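Endonuclease/exonuclease/phosphatase (Beutenbergia cavernae DSM 12333, PDB 4RUW) is of unknown specific function but belongs to the endonuclease/exonuclease/phosphatase family, pairing a DNase I-like domain with an immunoglobulin-like one and carrying a bound zinc ion. Local coordinates at residues 129-134 against 145-150; 166-171 against 207-212; 198-203 against 233-238. One frame throughout, in Å; residues are numbered along the deposited sequence.

Contact 1: 129-134 against 145-150; sequences GLTEVD and SSNGNV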
# COMPACT_ATOMS: atom_id res chain seq x y z
N GLY A 129 3.84 5.25 16.70
CA GLY A 129 2.75 6.18 16.49
C GLY A 129 1.47 5.60 17.07
O GLY A 129 0.88 4.69 16.50
N LEU A 130 1.06 6.13 18.21
CA LEU A 130 -0.11 5.64 18.93
C LEU A 130 -1.37 5.65 18.07
O LEU A 130 -1.66 6.65 17.40
CB LEU A 130 -0.33 6.53 20.15
CG LEU A 130 -1.54 6.24 21.02
CD1 LEU A 130 -1.38 4.91 21.71
CD2 LEU A 130 -1.73 7.37 22.03
N THR A 131 -2.13 4.56 18.11
CA THR A 131 -3.43 4.50 17.44
C THR A 131 -4.61 4.36 18.40
O THR A 131 -5.72 4.80 18.08
CB THR A 131 -3.53 3.33 16.41
OG1 THR A 131 -3.70 2.09 17.11
CG2 THR A 131 -2.30 3.25 15.53
N GLU A 132 -4.40 3.74 19.55
CA GLU A 132 -5.51 3.39 20.43
C GLU A 132 -4.99 3.07 21.82
O GLU A 132 -3.92 2.49 21.95
CB GLU A 132 -6.25 2.16 19.87
CG GLU A 132 -7.52 1.82 20.64
CD GLU A 132 -8.32 0.69 20.04
OE1 GLU A 132 -8.03 0.27 18.90
OE2 GLU A 132 -9.27 0.23 20.72
N VAL A 133 -5.76 3.43 22.85
CA VAL A 133 -5.43 3.03 24.22
C VAL A 133 -6.53 2.18 24.82
O VAL A 133 -7.66 2.17 24.32
CB VAL A 133 -5.16 4.24 25.13
CG1 VAL A 133 -3.99 5.05 24.60
CG2 VAL A 133 -6.41 5.10 25.26
N ASP A 134 -6.19 1.47 25.89
CA ASP A 134 -7.15 0.72 26.70
C ASP A 134 -7.96 -0.28 25.87
O ASP A 134 -9.19 -0.20 25.80
CB ASP A 134 -8.06 1.66 27.48
CG ASP A 134 -7.29 2.52 28.45
OD1 ASP A 134 -6.11 2.21 28.72
OD2 ASP A 134 -7.87 3.51 28.96
N SER A 145 -2.96 -0.11 28.36
CA SER A 145 -2.54 -0.75 27.12
C SER A 145 -2.61 0.23 25.96
O SER A 145 -3.30 1.25 26.02
CB SER A 145 -3.40 -1.98 26.83
OG SER A 145 -4.78 -1.64 26.70
N SER A 146 -1.88 -0.06 24.89
CA SER A 146 -1.94 0.77 23.71
C SER A 146 -1.47 0.01 22.49
O SER A 146 -0.69 -0.93 22.59
CB SER A 146 -1.09 2.04 23.87
OG SER A 146 0.29 1.76 23.81
N ASN A 147 -1.99 0.42 21.34
CA ASN A 147 -1.55 -0.08 20.05
C ASN A 147 -0.92 1.05 19.26
O ASN A 147 -1.35 2.21 19.37
CB ASN A 147 -2.71 -0.67 19.26
CG ASN A 147 -2.25 -1.25 17.94
OD1 ASN A 147 -1.64 -2.29 17.91
ND2 ASN A 147 -2.50 -0.53 16.85
N GLY A 148 0.08 0.72 18.45
CA GLY A 148 0.66 1.69 17.54
C GLY A 148 1.07 1.09 16.21
O GLY A 148 1.17 -0.14 16.05
N ASN A 149 1.28 1.98 15.24
CA ASN A 149 2.06 1.67 14.05
C ASN A 149 3.50 2.08 14.32
O ASN A 149 3.73 3.06 15.03
CB ASN A 149 1.50 2.42 12.86
CG ASN A 149 0.07 2.04 12.58
OD1 ASN A 149 -0.25 0.85 12.48
ND2 ASN A 149 -0.81 3.03 12.49
N VAL A 150 4.46 1.32 13.80
CA VAL A 150 5.86 1.58 14.07
C VAL A 150 6.63 1.71 12.76
O VAL A 150 6.36 0.99 11.81
CB VAL A 150 6.47 0.45 14.94
CG1 VAL A 150 8.00 0.49 14.95
CG2 VAL A 150 5.90 0.51 16.36
O HOH W 1 0.25 5.51 13.76
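T131 and N147 carry the side-chain contact between the antiparallel strands 129-133 and 146-150. The two side chains cross obliquely, and N147 ND2 gives a nearly straight bond to T131 OG1 (2.9 Å) that lies almost in the plane of its amide. N147 CG stands anti to the backbone N (chi1 -178°), and the turn of the amide about chi2 (73°) presents ND2 to T131 OG1. On the other branch, the T131 and N149 side chains cross at about a right angle, with T131 CG2 3.4 Å from N149 ND2. That nitrogen also donates to a water, which bonds in turn to G129 O, while N149 OD1 turns to N95.

A classic beta bulge sets two residues, T131 and E132, opposite the single N147: N147 O takes T131 N at 2.8 Å and E132 N only weakly at 3.4 Å, and N147 N donates to E132 O. L130 CD1 reaches across the bulge to within 3.6 Å of S146 CB. Past the last bridge, S145 O accepts D134 N from above its carbonyl plane. The outer strand is further held by K176, which forms a salt bridge with E132 OE2.

The chemistry bears on the nearby metal site. The S145 side chain, bonded to L142 O, is merely close to the zinc ion, about 5 Å away. S146 N, bonded to OD1 of the zinc ligand D100, is a second-shell donor, consistent with a part in orienting D100.

Contact 2: 166-171 against 207-212; sequences LPNENY and AVLVED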
# COMPACT_ATOMS: atom_id res chain seq x y z
N LEU A 166 -7.22 9.17 12.81
CA LEU A 166 -8.15 8.84 11.75
C LEU A 166 -9.47 8.44 12.40
O LEU A 166 -9.48 7.66 13.33
CB LEU A 166 -7.58 7.71 10.88
CG LEU A 166 -6.22 8.00 10.22
CD1 LEU A 166 -5.67 6.76 9.54
CD2 LEU A 166 -6.32 9.15 9.23
N PRO A 167 -10.59 8.97 11.90
CA PRO A 167 -11.89 8.92 12.58
C PRO A 167 -12.61 7.57 12.45
O PRO A 167 -12.38 6.86 11.49
CB PRO A 167 -12.70 9.97 11.81
CG PRO A 167 -12.19 9.85 10.42
CD PRO A 167 -10.70 9.64 10.59
N ASN A 168 -13.49 7.26 13.40
CA ASN A 168 -14.45 6.17 13.27
C ASN A 168 -15.86 6.67 13.57
O ASN A 168 -16.62 6.04 14.31
CB ASN A 168 -14.09 4.99 14.18
CG ASN A 168 -13.23 3.94 13.48
OD1 ASN A 168 -12.09 3.73 13.85
ND2 ASN A 168 -13.80 3.28 12.48
N GLU A 169 -16.22 7.81 13.01
CA GLU A 169 -17.47 8.47 13.34
C GLU A 169 -18.72 7.69 12.91
O GLU A 169 -19.74 7.73 13.59
CB GLU A 169 -17.49 9.90 12.78
CG GLU A 169 -18.72 10.73 13.14
CD GLU A 169 -18.83 11.07 14.62
OE1 GLU A 169 -17.86 10.87 15.39
OE2 GLU A 169 -19.92 11.55 15.03
N ASN A 170 -18.65 6.98 11.79
CA ASN A 170 -19.80 6.20 11.37
C ASN A 170 -20.00 4.95 12.21
O ASN A 170 -21.12 4.59 12.56
CB ASN A 170 -19.71 5.84 9.89
CG ASN A 170 -19.68 7.07 9.01
OD1 ASN A 170 -20.70 7.76 8.86
ND2 ASN A 170 -18.52 7.37 8.44
N TYR A 171 -18.90 4.28 12.55
CA TYR A 171 -18.95 3.10 13.40
C TYR A 171 -19.43 3.44 14.81
O TYR A 171 -20.27 2.73 15.37
CB TYR A 171 -17.57 2.46 13.44
CG TYR A 171 -17.41 1.28 14.36
CD1 TYR A 171 -18.15 0.12 14.17
CD2 TYR A 171 -16.49 1.30 15.40
CE1 TYR A 171 -17.99 -0.98 15.00
CE2 TYR A 171 -16.31 0.21 16.22
CZ TYR A 171 -17.07 -0.93 16.02
OH TYR A 171 -16.91 -2.01 16.85
N ALA A 207 -21.28 -1.79 6.70
CA ALA A 207 -21.40 -0.61 5.87
C ALA A 207 -20.81 0.63 6.56
O ALA A 207 -20.08 1.39 5.93
CB ALA A 207 -22.85 -0.38 5.48
N VAL A 208 -21.11 0.82 7.85
CA VAL A 208 -20.57 1.99 8.54
C VAL A 208 -19.04 1.93 8.64
O VAL A 208 -18.37 2.97 8.54
CB VAL A 208 -21.21 2.25 9.93
CG1 VAL A 208 -22.66 2.68 9.78
CG2 VAL A 208 -21.10 1.04 10.83
N LEU A 209 -18.47 0.73 8.82
CA LEU A 209 -17.02 0.61 8.85
C LEU A 209 -16.39 0.94 7.50
O LEU A 209 -15.32 1.55 7.44
CB LEU A 209 -16.60 -0.77 9.35
CG LEU A 209 -16.67 -0.92 10.87
CD1 LEU A 209 -16.60 -2.38 11.28
CD2 LEU A 209 -15.55 -0.10 11.54
N VAL A 210 -17.03 0.54 6.40
CA VAL A 210 -16.51 0.91 5.08
C VAL A 210 -16.59 2.43 4.86
O VAL A 210 -15.68 3.04 4.29
CB VAL A 210 -17.24 0.13 3.95
CG1 VAL A 210 -16.89 0.71 2.58
CG2 VAL A 210 -16.89 -1.35 4.03
N GLU A 211 -17.66 3.06 5.34
CA GLU A 211 -17.72 4.52 5.29
C GLU A 211 -16.58 5.15 6.09
O GLU A 211 -16.01 6.15 5.68
CB GLU A 211 -19.08 5.04 5.75
CG GLU A 211 -20.24 4.61 4.85
CD GLU A 211 -20.06 5.02 3.38
OE1 GLU A 211 -19.43 6.06 3.10
OE2 GLU A 211 -20.55 4.29 2.49
N ASP A 212 -16.23 4.54 7.22
CA ASP A 212 -15.07 5.01 7.96
C ASP A 212 -13.76 4.77 7.19
O ASP A 212 -12.91 5.65 7.19
CB ASP A 212 -14.99 4.38 9.35
CG ASP A 212 -16.02 4.96 10.30
OD1 ASP A 212 -16.54 6.07 10.03
OD2 ASP A 212 -16.30 4.32 11.33
O HOH W 2 -15.17 8.43 10.29
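The carboxylate of D212, on the first turns of helix 207-222, is gripped by N168, N170 and Y171 of the loop 166-171. Its CG stands anti to the carbonyl carbon (chi1 -74°), pointing at the loop, and each oxygen accepts two bonds from the loop itself. D212 OD1 takes N170 N on its syn lone pair at 2.9 Å and N170 ND2 on the anti side, out of the carboxylate plane. N170 CG lies beside its own backbone N (chi1 -61°), and from there ND2 reaches D212 OD1, the two side chains running antiparallel past one another. A water that accepts from E169 N adds a further bond to D212 OD1 at 2.7 Å.

D212 OD2 is approached from opposite faces of its plane, by Y171 N at 2.9 Å and by N168 ND2. The N168 amide stands 76° from the carboxylate, and its ND2 is also hydrogen-bonded to S202 OG. Y171 and L209 extend alongside one another in the same direction, and L209 CD2 sits over one face of the Y171 ring, 4.0 Å from its centroid, in a CH-pi contact. Nearby, V208 CB packs against N170 O at 3.5 Å.

With main-chain and amide donors gathered on both oxygens, D212 ties the helically coiled backbone of 169-171, which lacks regular helix bonds, to the helix, and so many N-H groups would be expected to stabilise its ionised form.

Contact 3: 198-203 against 233-238; sequences ATHLST and AGDLNI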
# COMPACT_ATOMS: atom_id res chain seq x y z
N ALA A 198 2.95 5.51 7.47
CA ALA A 198 2.61 4.20 8.01
C ALA A 198 1.20 4.24 8.57
O ALA A 198 0.90 5.11 9.40
CB ALA A 198 3.58 3.84 9.11
N THR A 199 0.33 3.32 8.16
CA THR A 199 -1.00 3.32 8.73
C THR A 199 -1.63 1.94 8.72
O THR A 199 -1.02 0.95 8.28
CB THR A 199 -1.91 4.39 8.06
OG1 THR A 199 -3.08 4.62 8.86
CG2 THR A 199 -2.35 3.94 6.68
N HIS A 200 -2.87 1.89 9.21
CA HIS A 200 -3.64 0.67 9.39
C HIS A 200 -5.08 1.17 9.49
O HIS A 200 -5.41 1.95 10.40
CB HIS A 200 -3.17 -0.05 10.67
CG HIS A 200 -3.85 -1.35 10.96
ND1 HIS A 200 -3.51 -2.11 12.05
CD2 HIS A 200 -4.84 -2.02 10.32
CE1 HIS A 200 -4.26 -3.19 12.08
NE2 HIS A 200 -5.08 -3.16 11.05
N LEU A 201 -5.93 0.81 8.53
CA LEU A 201 -7.30 1.32 8.50
C LEU A 201 -8.27 0.36 9.17
O LEU A 201 -7.92 -0.80 9.43
CB LEU A 201 -7.74 1.58 7.06
CG LEU A 201 -6.83 2.49 6.23
CD1 LEU A 201 -7.46 2.73 4.88
CD2 LEU A 201 -6.51 3.80 6.94
N SER A 202 -9.50 0.81 9.40
CA SER A 202 -10.52 -0.08 9.95
C SER A 202 -10.76 -1.28 9.05
O SER A 202 -10.52 -1.23 7.85
CB SER A 202 -11.85 0.66 10.10
OG SER A 202 -11.79 1.66 11.09
N THR A 203 -11.25 -2.35 9.65
CA THR A 203 -11.70 -3.52 8.89
C THR A 203 -13.04 -3.21 8.23
O THR A 203 -13.81 -2.40 8.73
CB THR A 203 -11.90 -4.72 9.82
OG1 THR A 203 -12.94 -4.43 10.76
CG2 THR A 203 -10.61 -5.04 10.55
N ALA A 233 2.50 2.85 3.40
CA ALA A 233 2.50 1.42 3.64
C ALA A 233 1.66 1.06 4.83
O ALA A 233 1.55 1.80 5.80
CB ALA A 233 3.93 0.91 3.82
N GLY A 234 1.08 -0.14 4.76
CA GLY A 234 0.41 -0.73 5.90
C GLY A 234 -0.76 -1.59 5.51
O GLY A 234 -1.01 -1.86 4.33
N ASP A 235 -1.48 -2.01 6.53
CA ASP A 235 -2.66 -2.84 6.38
C ASP A 235 -3.85 -1.91 6.12
O ASP A 235 -4.45 -1.36 7.04
CB ASP A 235 -2.85 -3.64 7.67
CG ASP A 235 -4.04 -4.57 7.63
OD1 ASP A 235 -4.82 -4.56 6.65
OD2 ASP A 235 -4.20 -5.33 8.63
N LEU A 236 -4.16 -1.72 4.84
CA LEU A 236 -5.27 -0.84 4.49
C LEU A 236 -6.62 -1.53 4.62
O LEU A 236 -7.65 -0.87 4.57
CB LEU A 236 -5.09 -0.27 3.08
CG LEU A 236 -3.79 0.51 2.86
CD1 LEU A 236 -3.78 1.11 1.47
CD2 LEU A 236 -3.58 1.58 3.93
N ASN A 237 -6.60 -2.85 4.80
CA ASN A 237 -7.83 -3.60 5.05
C ASN A 237 -8.85 -3.52 3.92
O ASN A 237 -10.05 -3.70 4.14
CB ASN A 237 -8.47 -3.17 6.38
CG ASN A 237 -8.14 -4.11 7.52
OD1 ASN A 237 -8.14 -5.33 7.34
ND2 ASN A 237 -7.87 -3.56 8.70
N ILE A 238 -8.37 -3.23 2.72
CA ILE A 238 -9.22 -3.21 1.54
C ILE A 238 -8.58 -4.05 0.45
O ILE A 238 -7.36 -4.06 0.31
CB ILE A 238 -9.46 -1.75 1.01
CG1 ILE A 238 -8.14 -1.07 0.61
CG2 ILE A 238 -10.21 -0.94 2.05
CD1 ILE A 238 -8.34 0.30 -0.04
O HOH W 3 -7.14 -5.17 11.16
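The H200 ring lies over D235, with D235 CB above one face in a CH-pi contact, 4.1 Å from the ring centroid. The two side chains run side by side in the same direction, both with CG anti to the backbone N, and the ring is only 15° from the plane of the D235 carboxylate. D235 OD2 finds its bond elsewhere, with N62 ND2. At the ring edge, a water in its plane bonds to H200 NE2 and accepts from N237 ND2.

N237 reaches across with the same nitrogen to L201 O at 2.9 Å, the bond lying in its amide plane. Beside it, N237 CB touches S202 O at 3.2 Å. L201 and L236 run alongside each other in the same direction in an apolar contact, and L236 CD2 meets T199 CG2 at 3.8 Å.

Between the backbones, A233 O accepts T199 N, and D235 O accepts L201 N at 3.0 Å, in the plane of the carbonyl. G234, where the chain turns a corner at a phi of 147°, brings its CA to within 3.2 Å of T199 O in a C-H...O contact.

The sequence G234-D235-L236-N237 fits the GDxN signature of the DNase I-like families, which in relatives lines the active-site cleft. The D235-N62 bond, the packing of D235 on H321 and that of H200 on E96 are consistent with such a site here.

From the N terminus, contact 1 comes first and closes a short excursion between strands 125-133 and 146-153, at the edge of one six-stranded sheet beside the zinc ion. Contact 2 opens next, at the end of strand 157-166, and contact 3 opens on strand 192-200 before contact 2 closes on helix 207-222. Contact 3 closes last, after strand 230-233, so contacts 2 and 3 cross. Strand, helix and parallel strand here form a beta-alpha-beta crossover in the second sheet. L166 packs against T199 and L201 where contacts 2 and 3 meet, while N149 of contact 1 packs against H200, joining the two sheets.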